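Local coordinates for iron-regulated ABC transporter siderophore-binding protein SirA (Staphylococcus aureus subsp. aureus, PDB 3MWF), which binds the iron siderophore staphyloferrin B and, as the substrate-binding protein of an ABC transporter, probably delivers it to the membrane permease, at residues K152-D157 and K290-K295. Sequence-based numbering, arbitrary orientation. Where two conformers were deposited one is given.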
loop_
_atom_site.group_PDB
_atom_site.type_symbol
_atom_site.label_atom_id
_atom_site.label_comp_id
_atom_site.label_asym_id
_atom_site.label_seq_id
_atom_site.Cartn_x
_atom_site.Cartn_y
_atom_site.Cartn_z
ATOM N N LYS A 152 -14.295 -5.505 18.636
ATOM C CA LYS A 152 -14.868 -5.100 19.932
ATOM C C LYS A 152 -15.537 -6.301 20.626
ATOM O O LYS A 152 -15.326 -6.547 21.818
ATOM C CB LYS A 152 -15.851 -3.936 19.723
ATOM C CG LYS A 152 -16.431 -3.254 20.989
ATOM C CD LYS A 152 -15.353 -2.775 21.969
ATOM C CE LYS A 152 -15.978 -2.095 23.187
ATOM N NZ LYS A 152 -14.999 -1.987 24.301
ATOM N N ALA A 153 -16.293 -7.079 19.862
ATOM C CA ALA A 153 -16.942 -8.287 20.405
ATOM C C ALA A 153 -15.938 -9.309 20.949
ATOM O O ALA A 153 -16.176 -9.899 22.008
ATOM C CB ALA A 153 -17.878 -8.919 19.365
ATOM N N LYS A 154 -14.801 -9.491 20.273
ATOM C CA LYS A 154 -13.799 -10.438 20.758
ATOM C C LYS A 154 -12.994 -9.888 21.934
ATOM O O LYS A 154 -12.801 -10.573 22.950
ATOM C CB LYS A 154 -12.842 -10.859 19.647
ATOM C CG LYS A 154 -11.775 -11.847 20.104
ATOM C CD LYS A 154 -10.733 -11.996 19.041
ATOM C CE LYS A 154 -9.490 -12.713 19.539
ATOM N NZ LYS A 154 -9.557 -14.175 19.383
ATOM N N TYR A 155 -12.508 -8.661 21.783
ATOM C CA TYR A 155 -11.524 -8.138 22.727
ATOM C C TYR A 155 -12.127 -7.385 23.910
ATOM O O TYR A 155 -11.459 -7.210 24.937
ATOM C CB TYR A 155 -10.500 -7.271 21.991
ATOM C CG TYR A 155 -9.633 -8.071 21.041
ATOM C CD1 TYR A 155 -8.668 -8.949 21.525
ATOM C CD2 TYR A 155 -9.746 -7.904 19.651
ATOM C CE1 TYR A 155 -7.853 -9.680 20.663
ATOM C CE2 TYR A 155 -8.934 -8.629 18.773
ATOM C CZ TYR A 155 -7.990 -9.511 19.289
ATOM O OH TYR A 155 -7.175 -10.225 18.434
ATOM N N LYS A 156 -13.379 -6.956 23.758
ATOM C CA LYS A 156 -14.149 -6.276 24.816
ATOM C C LYS A 156 -13.375 -5.106 25.423
ATOM O O LYS A 156 -13.004 -4.191 24.687
ATOM C CB LYS A 156 -14.627 -7.275 25.872
ATOM C CG LYS A 156 -15.360 -8.484 25.258
ATOM C CD LYS A 156 -16.132 -9.247 26.313
ATOM C CE LYS A 156 -17.160 -10.159 25.668
ATOM N NZ LYS A 156 -16.486 -11.315 25.017
ATOM N N ASP A 157 -13.134 -5.138 26.740
ATOM C CA ASP A 157 -12.416 -4.057 27.439
ATOM C C ASP A 157 -10.988 -3.846 26.945
ATOM O O ASP A 157 -10.412 -2.774 27.167
ATOM C CB ASP A 157 -12.394 -4.297 28.958
ATOM C CG ASP A 157 -13.708 -3.910 29.646
ATOM O OD1 ASP A 157 -14.696 -3.524 28.975
ATOM O OD2 ASP A 157 -13.746 -3.998 30.897
ATOM N N LYS A 290 -5.659 -14.232 11.111
ATOM C CA LYS A 290 -4.467 -14.195 11.944
ATOM C C LYS A 290 -4.817 -13.875 13.397
ATOM O O LYS A 290 -4.105 -14.312 14.301
ATOM C CB LYS A 290 -3.409 -13.197 11.423
ATOM C CG LYS A 290 -2.835 -13.505 10.007
ATOM C CD LYS A 290 -2.144 -14.855 9.887
ATOM C CE LYS A 290 -1.557 -15.057 8.453
ATOM N NZ LYS A 290 -2.585 -15.363 7.418
ATOM N N LEU A 291 -5.903 -13.133 13.600
ATOM C CA LEU A 291 -6.332 -12.747 14.956
ATOM C C LEU A 291 -7.403 -13.676 15.545
ATOM O O LEU A 291 -7.821 -13.490 16.691
ATOM C CB LEU A 291 -6.804 -11.288 14.984
ATOM C CG LEU A 291 -5.691 -10.271 14.670
ATOM C CD1 LEU A 291 -6.230 -8.887 14.806
ATOM C CD2 LEU A 291 -4.560 -10.484 15.643
ATOM N N ASN A 292 -7.833 -14.653 14.747
ATOM C CA ASN A 292 -8.895 -15.580 15.140
ATOM C C ASN A 292 -10.113 -14.817 15.662
ATOM O O ASN A 292 -10.547 -15.020 16.798
ATOM C CB ASN A 292 -8.370 -16.575 16.176
ATOM C CG ASN A 292 -9.343 -17.706 16.444
ATOM O OD1 ASN A 292 -10.073 -18.132 15.551
ATOM N ND2 ASN A 292 -9.353 -18.196 17.676
ATOM N N ILE A 293 -10.627 -13.911 14.826
ATOM C CA ILE A 293 -11.798 -13.107 15.131
ATOM C C ILE A 293 -12.992 -13.694 14.378
ATOM O O ILE A 293 -12.925 -13.925 13.176
ATOM C CB ILE A 293 -11.602 -11.625 14.702
ATOM C CG1 ILE A 293 -10.452 -10.978 15.490
ATOM C CG2 ILE A 293 -12.901 -10.828 14.849
ATOM C CD1 ILE A 293 -10.053 -9.582 14.958
ATOM N N GLU A 294 -14.077 -13.950 15.097
ATOM C CA GLU A 294 -15.294 -14.459 14.481
ATOM C C GLU A 294 -16.011 -13.362 13.709
ATOM O O GLU A 294 -16.278 -12.273 14.248
ATOM C CB GLU A 294 -16.214 -15.038 15.550
ATOM C CG GLU A 294 -16.978 -16.256 15.085
ATOM C CD GLU A 294 -17.140 -17.260 16.194
ATOM O OE1 GLU A 294 -16.620 -18.383 16.043
ATOM O OE2 GLU A 294 -17.756 -16.917 17.231
ATOM N N LYS A 295 -16.318 -13.655 12.444
ATOM C CA LYS A 295 -17.007 -12.701 11.563
ATOM C C LYS A 295 -18.434 -12.446 12.020
ATOM O O LYS A 295 -19.158 -11.659 11.406
ATOM C CB LYS A 295 -16.992 -13.166 10.103
ATOM C CG LYS A 295 -15.642 -13.039 9.410
ATOM C CD LYS A 295 -15.804 -12.929 7.898
ATOM C CE LYS A 295 -14.463 -12.751 7.208
ATOM N NZ LYS A 295 -13.529 -13.889 7.502
#
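Lys154 reaches across to Ile293, its CD lying 3.7 Å from Ile293 CG1 where the two side chains cross at about a right angle. The lysine chain leaves its helix with CG anti to the backbone N (chi1 180°) and stays extended through CE; a bend at chi4 (89°) then sets NZ against two successive carbonyls. The stronger bond runs from Lys154 NZ to Asn292 O at 2.9 Å, the donor standing above the carbonyl plane, 47° out of it; a weak one from this NZ goes to Leu291 O at 3.3 Å. Both acceptors lie where helix 277-290 ends in a Schellman motif, with Asn292 at positive phi, so the ammonium group meets carbonyls at a helix C-terminus, a site that should favour a positive charge.

Tyr155 runs beside the lysine, whose CD sits over one ring face, offset toward the rim. Tyr155 OH touches Leu291 CB at 3.6 Å, and Tyr155 CE2 meets Ile293 CD1 obliquely at 4.1 Å. Ile293 also packs on Phe147, and Leu291 on Phe190. Lysine and tyrosine thus join the C-terminal end of helix 130-155, the long helix that links the two lobes in class III siderophore-binding proteins, to the C-terminal tail.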